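Esterase/lipase-like protein (Caldicellulosiruptor lactoaceticus 6A, PDB 6A6O) hydrolyses both acetyl esters and 1,4-beta-xylosides, acting as a bifunctional acetyl esterase and xylosidase. Local coordinates at residues 139-144 against 199-204; 167-172 against 214-219. All blocks are in the same frame, centred on the assembly; numbering follows the deposited sequence.

Interaction 1. Residues 139-144 against 199-204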
loop_
_atom_site.group_PDB
_atom_site.type_symbol
_atom_site.label_atom_id
_atom_site.label_comp_id
_atom_site.label_asym_id
_atom_site.label_seq_id
_atom_site.Cartn_x
_atom_site.Cartn_y
_atom_site.Cartn_z
ATOM N N ALA A 139 1.642 2.211 -2.446
ATOM C CA ALA A 139 1.925 0.777 -2.414
ATOM C C ALA A 139 2.837 0.362 -3.566
ATOM O O ALA A 139 3.766 -0.434 -3.383
ATOM C CB ALA A 139 0.617 -0.013 -2.478
ATOM N N SER A 140 2.580 0.887 -4.766
ATOM C CA SER A 140 3.412 0.533 -5.908
ATOM C C SER A 140 4.826 1.078 -5.747
ATOM O O SER A 140 5.778 0.478 -6.264
ATOM C CB SER A 140 2.780 1.026 -7.219
ATOM O OG SER A 140 2.902 2.434 -7.378
ATOM N N LEU A 141 4.981 2.192 -5.027
ATOM C CA LEU A 141 6.302 2.759 -4.784
ATOM C C LEU A 141 7.091 1.907 -3.798
ATOM O O LEU A 141 8.266 1.596 -4.027
ATOM C CB LEU A 141 6.174 4.191 -4.259
ATOM C CG LEU A 141 5.751 5.233 -5.293
ATOM C CD1 LEU A 141 5.641 6.593 -4.634
ATOM C CD2 LEU A 141 6.751 5.255 -6.472
ATOM N N VAL A 142 6.467 1.524 -2.684
ATOM C CA VAL A 142 7.194 0.676 -1.753
ATOM C C VAL A 142 7.428 -0.707 -2.366
ATOM O O VAL A 142 8.412 -1.377 -2.032
ATOM C CB VAL A 142 6.453 0.685 -0.393
ATOM C CG1 VAL A 142 5.263 -0.256 -0.385
ATOM C CG2 VAL A 142 7.419 0.403 0.759
ATOM N N GLY A 143 6.597 -1.119 -3.332
ATOM C CA GLY A 143 6.828 -2.338 -4.077
ATOM C C GLY A 143 7.881 -2.247 -5.159
ATOM O O GLY A 143 8.188 -3.264 -5.780
ATOM N N THR A 144 8.428 -1.056 -5.416
ATOM C CA THR A 144 9.475 -0.884 -6.415
ATOM C C THR A 144 10.712 -0.180 -5.880
ATOM O O THR A 144 11.784 -0.346 -6.472
ATOM C CB THR A 144 8.959 -0.097 -7.644
ATOM O OG1 THR A 144 8.361 1.139 -7.228
ATOM C CG2 THR A 144 7.922 -0.905 -8.430
ATOM N N TRP A 199 9.650 10.993 -13.236
ATOM C CA TRP A 199 9.990 9.702 -13.825
ATOM C C TRP A 199 10.129 8.617 -12.756
ATOM O O TRP A 199 9.542 7.537 -12.881
ATOM C CB TRP A 199 11.274 9.832 -14.648
ATOM C CG TRP A 199 11.524 8.663 -15.545
ATOM C CD1 TRP A 199 11.232 8.574 -16.878
ATOM C CD2 TRP A 199 12.120 7.416 -15.177
ATOM N NE1 TRP A 199 11.612 7.345 -17.363
ATOM C CE2 TRP A 199 12.163 6.615 -16.345
ATOM C CE3 TRP A 199 12.630 6.897 -13.980
ATOM C CZ2 TRP A 199 12.682 5.320 -16.348
ATOM C CZ3 TRP A 199 13.151 5.602 -13.984
ATOM C CH2 TRP A 199 13.167 4.830 -15.165
ATOM N N THR A 200 10.899 8.880 -11.689
ATOM C CA THR A 200 11.143 7.819 -10.719
ATOM C C THR A 200 9.926 7.543 -9.847
ATOM O O THR A 200 9.825 6.453 -9.276
ATOM C CB THR A 200 12.360 8.141 -9.842
ATOM O OG1 THR A 200 12.075 9.291 -9.037
ATOM C CG2 THR A 200 13.596 8.406 -10.720
ATOM N N LEU A 201 8.981 8.479 -9.759
ATOM C CA LEU A 201 7.750 8.245 -9.015
ATOM C C LEU A 201 6.589 7.835 -9.919
ATOM O O LEU A 201 5.462 7.673 -9.434
ATOM C CB LEU A 201 7.374 9.488 -8.215
ATOM C CG LEU A 201 8.451 9.919 -7.225
ATOM C CD1 LEU A 201 7.996 11.195 -6.510
ATOM C CD2 LEU A 201 8.758 8.801 -6.221
ATOM N N SER A 202 6.832 7.676 -11.218
ATOM C CA SER A 202 5.899 6.963 -12.088
ATOM C C SER A 202 6.268 5.490 -11.946
ATOM O O SER A 202 7.264 5.028 -12.515
ATOM C CB SER A 202 5.999 7.469 -13.524
ATOM O OG SER A 202 5.580 8.827 -13.594
ATOM N N SER A 203 5.498 4.759 -11.136
ATOM C CA SER A 203 6.039 3.536 -10.554
ATOM C C SER A 203 6.211 2.419 -11.576
ATOM O O SER A 203 7.021 1.515 -11.341
ATOM C CB SER A 203 5.160 3.064 -9.391
ATOM O OG SER A 203 3.818 2.817 -9.805
ATOM N N HIS A 204 5.497 2.463 -12.708
ATOM C CA HIS A 204 5.743 1.450 -13.736
ATOM C C HIS A 204 7.176 1.523 -14.258
ATOM O O HIS A 204 7.732 0.503 -14.686
ATOM C CB HIS A 204 4.727 1.571 -14.885
ATOM C CG HIS A 204 4.803 2.849 -15.660
ATOM N ND1 HIS A 204 4.480 4.078 -15.115
ATOM C CD2 HIS A 204 5.141 3.090 -16.950
ATOM C CE1 HIS A 204 4.622 5.017 -16.034
ATOM N NE2 HIS A 204 5.017 4.442 -17.158
#
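S140 and S203 meet hydroxyl to hydroxyl: S203 OG donates a short bond, 2.6 Å, to S140 OG. The contact belongs to the alpha/beta-hydrolase fold, where helix 134-142, the one that follows the presumed nucleophile elbow, meets the loop that runs on from helix 195-200. Both serines put OG between their own backbone N and carbonyl carbon, with chi1 at 74° in S140 and 59° in S203, and both point their CB atoms across the interface; the oxygens then meet at a bend, each C-O bond lying roughly square to the line between them. S203 CB follows closely, 3.1 Å from S140 OG.

Beside this polar pair L141 reaches over with CD2, which sits 4.0 Å from S203 CB and equally near L201 O. The same methyl lies 4.1 Å from L201 CD2, the two leucine chains running across one another at a slant. A turn further on, T144 brings its methyl, CG2, to 3.9 Å from S203 O.

The next shell explains why the pieces stay put. S140 OG passes its own proton back to H137 O, one turn earlier in the helix, while H137 NE2 crosses to bond L201 O; a single histidine therefore steadies both sides. The backbone of S203 is bonded to I174, and F233 of helix 228-239 packs on S140 and S203 together. With an alanine at S140, the hydroxyl of S203 would probably be left without its acceptor in a buried setting, and H137 O would lose a donor. Behind the loop, S202 turns away from the helix, and its OG is hydrogen-bonded to both V198 O and L176 N.

Interaction 2. Residues 167-172 against 214-219; sequences IVLCYP and TFLWHT
C170 and W217 make the tight end of this parallel strand pair. C170 CB and SG both come to 3.2 Å from W217 NE1, the CA lies over the five-membered ring as a CH-pi contact, and the sulfur meets that ring obliquely. W217 can fold back over its neighbour because chi1, 77°, sets CG between its backbone N and carbonyl carbon. Next along, Y171 turns the edge of its ring to the six-membered ring in an offset T-shaped pair, planes at 86°, with CE2 3.5 Å from W217 CZ2. Y171 CA in turn sits over the face of the H218 ring, 3.6 Å from its centroid.

The other end is looser. I167 CB stands 3.7 Å from T214 OG1, whose hydrogen bond goes to P212 O instead, and L169 CD1 rests 3.9 Å from both T214 CG2 and L216 CD2. No solvent side exists here: helix 228-239 covers the face of L169, T214 and L216, and helix 268-278 that of V168, C170 and F215.

Three backbone bonds join the strands, and a fourth, from Y171 N just past the strand end to W217 O at 2.8 Å, extends the ladder one step. Y171 also touches S133, D222 and H254, probably the catalytic triad, while E72 and G257 hold its hydroxyl. W217 at the ring and H218 at the CA thus likely position a residue lining the probable active site.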
loop_
_atom_site.group_PDB
_atom_site.type_symbol
_atom_site.label_atom_id
_atom_site.label_comp_id
_atom_site.label_asym_id
_atom_site.label_seq_id
_atom_site.Cartn_x
_atom_site.Cartn_y
_atom_site.Cartn_z
ATOM N N ILE A 167 1.816 -7.376 -3.498
ATOM C CA ILE A 167 1.245 -6.047 -3.692
ATOM C C ILE A 167 -0.152 -6.199 -4.282
ATOM O O ILE A 167 -0.333 -6.934 -5.256
ATOM C CB ILE A 167 2.095 -5.201 -4.658
ATOM C CG1 ILE A 167 3.533 -5.044 -4.165
ATOM C CG2 ILE A 167 1.459 -3.850 -4.858
ATOM C CD1 ILE A 167 4.448 -4.526 -5.278
ATOM N N VAL A 168 -1.127 -5.481 -3.724
ATOM C CA VAL A 168 -2.469 -5.411 -4.301
ATOM C C VAL A 168 -2.760 -3.948 -4.617
ATOM O O VAL A 168 -2.664 -3.089 -3.734
ATOM C CB VAL A 168 -3.539 -5.988 -3.365
ATOM C CG1 VAL A 168 -4.925 -5.865 -4.024
ATOM C CG2 VAL A 168 -3.214 -7.444 -3.024
ATOM N N LEU A 169 -3.107 -3.666 -5.869
ATOM C CA LEU A 169 -3.302 -2.300 -6.339
ATOM C C LEU A 169 -4.733 -2.158 -6.820
ATOM O O LEU A 169 -5.157 -2.881 -7.724
ATOM C CB LEU A 169 -2.336 -1.962 -7.475
ATOM C CG LEU A 169 -0.868 -2.128 -7.098
ATOM C CD1 LEU A 169 0.007 -1.857 -8.325
ATOM C CD2 LEU A 169 -0.473 -1.198 -5.919
ATOM N N CYS A 170 -5.466 -1.215 -6.236
ATOM C CA CYS A 170 -6.889 -1.044 -6.508
ATOM C C CYS A 170 -7.087 0.331 -7.113
ATOM O O CYS A 170 -6.805 1.341 -6.452
ATOM C CB CYS A 170 -7.709 -1.194 -5.226
ATOM S SG CYS A 170 -7.296 -2.673 -4.258
ATOM N N TYR A 171 -7.578 0.366 -8.372
ATOM C CA TYR A 171 -7.616 1.571 -9.196
ATOM C C TYR A 171 -6.460 2.522 -8.869
ATOM O O TYR A 171 -6.686 3.690 -8.523
ATOM C CB TYR A 171 -8.990 2.263 -9.074
ATOM C CG TYR A 171 -9.629 2.308 -7.693
ATOM C CD1 TYR A 171 -9.328 3.341 -6.790
ATOM C CD2 TYR A 171 -10.558 1.347 -7.307
ATOM C CE1 TYR A 171 -9.931 3.389 -5.532
ATOM C CE2 TYR A 171 -11.164 1.386 -6.058
ATOM C CZ TYR A 171 -10.854 2.405 -5.178
ATOM O OH TYR A 171 -11.470 2.430 -3.943
ATOM N N PRO A 172 -5.207 2.081 -9.043
ATOM C CA PRO A 172 -4.055 2.869 -8.588
ATOM C C PRO A 172 -3.685 4.051 -9.476
ATOM O O PRO A 172 -3.741 3.988 -10.707
ATOM C CB PRO A 172 -2.911 1.841 -8.603
ATOM C CG PRO A 172 -3.301 0.926 -9.736
ATOM C CD PRO A 172 -4.789 0.766 -9.568
ATOM N N THR A 214 2.000 -9.274 -7.934
ATOM C CA THR A 214 1.089 -8.137 -7.864
ATOM C C THR A 214 -0.277 -8.529 -8.416
ATOM O O THR A 214 -0.370 -9.290 -9.378
ATOM C CB THR A 214 1.669 -6.931 -8.647
ATOM O OG1 THR A 214 2.911 -6.535 -8.057
ATOM C CG2 THR A 214 0.715 -5.712 -8.623
ATOM N N PHE A 215 -1.328 -8.029 -7.766
ATOM C CA PHE A 215 -2.718 -8.159 -8.196
ATOM C C PHE A 215 -3.228 -6.743 -8.418
ATOM O O PHE A 215 -3.073 -5.894 -7.534
ATOM C CB PHE A 215 -3.535 -8.876 -7.098
ATOM C CG PHE A 215 -5.031 -8.980 -7.357
ATOM C CD1 PHE A 215 -5.868 -7.873 -7.226
ATOM C CD2 PHE A 215 -5.604 -10.221 -7.635
ATOM C CE1 PHE A 215 -7.244 -7.991 -7.433
ATOM C CE2 PHE A 215 -6.982 -10.352 -7.830
ATOM C CZ PHE A 215 -7.806 -9.242 -7.728
ATOM N N LEU A 216 -3.818 -6.476 -9.586
ATOM C CA LEU A 216 -4.381 -5.159 -9.880
ATOM C C LEU A 216 -5.836 -5.282 -10.289
ATOM O O LEU A 216 -6.222 -6.254 -10.946
ATOM C CB LEU A 216 -3.656 -4.436 -11.035
ATOM C CG LEU A 216 -2.142 -4.273 -10.984
ATOM C CD1 LEU A 216 -1.488 -5.469 -11.694
ATOM C CD2 LEU A 216 -1.721 -2.953 -11.642
ATOM N N TRP A 217 -6.636 -4.278 -9.927
ATOM C CA TRP A 217 -7.960 -4.157 -10.528
ATOM C C TRP A 217 -8.317 -2.689 -10.739
ATOM O O TRP A 217 -7.753 -1.786 -10.107
ATOM C CB TRP A 217 -9.032 -4.901 -9.705
ATOM C CG TRP A 217 -9.490 -4.204 -8.454
ATOM C CD1 TRP A 217 -8.943 -4.308 -7.205
ATOM C CD2 TRP A 217 -10.612 -3.316 -8.327
ATOM N NE1 TRP A 217 -9.656 -3.539 -6.305
ATOM C CE2 TRP A 217 -10.680 -2.918 -6.966
ATOM C CE3 TRP A 217 -11.559 -2.821 -9.223
ATOM C CZ2 TRP A 217 -11.664 -2.038 -6.489
ATOM C CZ3 TRP A 217 -12.536 -1.951 -8.750
ATOM C CH2 TRP A 217 -12.578 -1.571 -7.393
ATOM N N HIS A 218 -9.251 -2.461 -11.668
ATOM C CA HIS A 218 -9.577 -1.123 -12.160
ATOM C C HIS A 218 -10.904 -1.205 -12.904
ATOM O O HIS A 218 -11.293 -2.272 -13.375
ATOM C CB HIS A 218 -8.478 -0.599 -13.103
ATOM C CG HIS A 218 -8.138 0.855 -12.936
ATOM N ND1 HIS A 218 -6.857 1.283 -12.666
ATOM C CD2 HIS A 218 -8.886 1.979 -13.088
ATOM C CE1 HIS A 218 -6.841 2.602 -12.587
ATOM N NE2 HIS A 218 -8.056 3.051 -12.855
ATOM N N THR A 219 -11.573 -0.063 -13.065
ATOM C CA THR A 219 -12.698 -0.000 -13.997
ATOM C C THR A 219 -12.278 0.747 -15.256
ATOM O O THR A 219 -11.514 1.720 -15.196
ATOM C CB THR A 219 -13.952 0.649 -13.380
ATOM O OG1 THR A 219 -13.668 1.988 -12.948
ATOM C CG2 THR A 219 -14.429 -0.167 -12.207
#

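How the interactions relate
The two contacts lie about 13 Å apart, centre to centre, and interleave along the chain: helix 134-142, strand 167-170, helix 195-200, strand 214-219. Interaction 2 joins neighbouring parallel strands of the mixed central sheet, and interaction 1 lies above the sheet on the face carrying I167 and L169. They touch directly, A139 CB packing 3.8 Å from L169 CD2 and G143 CA 3.4 Å from I167 CD1. F233 of helix 228-239 is shared, lying against S140 and S203 and also against L169. Helix, loop and strands thus form one continuous core beside the probable catalytic serine, which sits between strand 127-132 and helix 134-142.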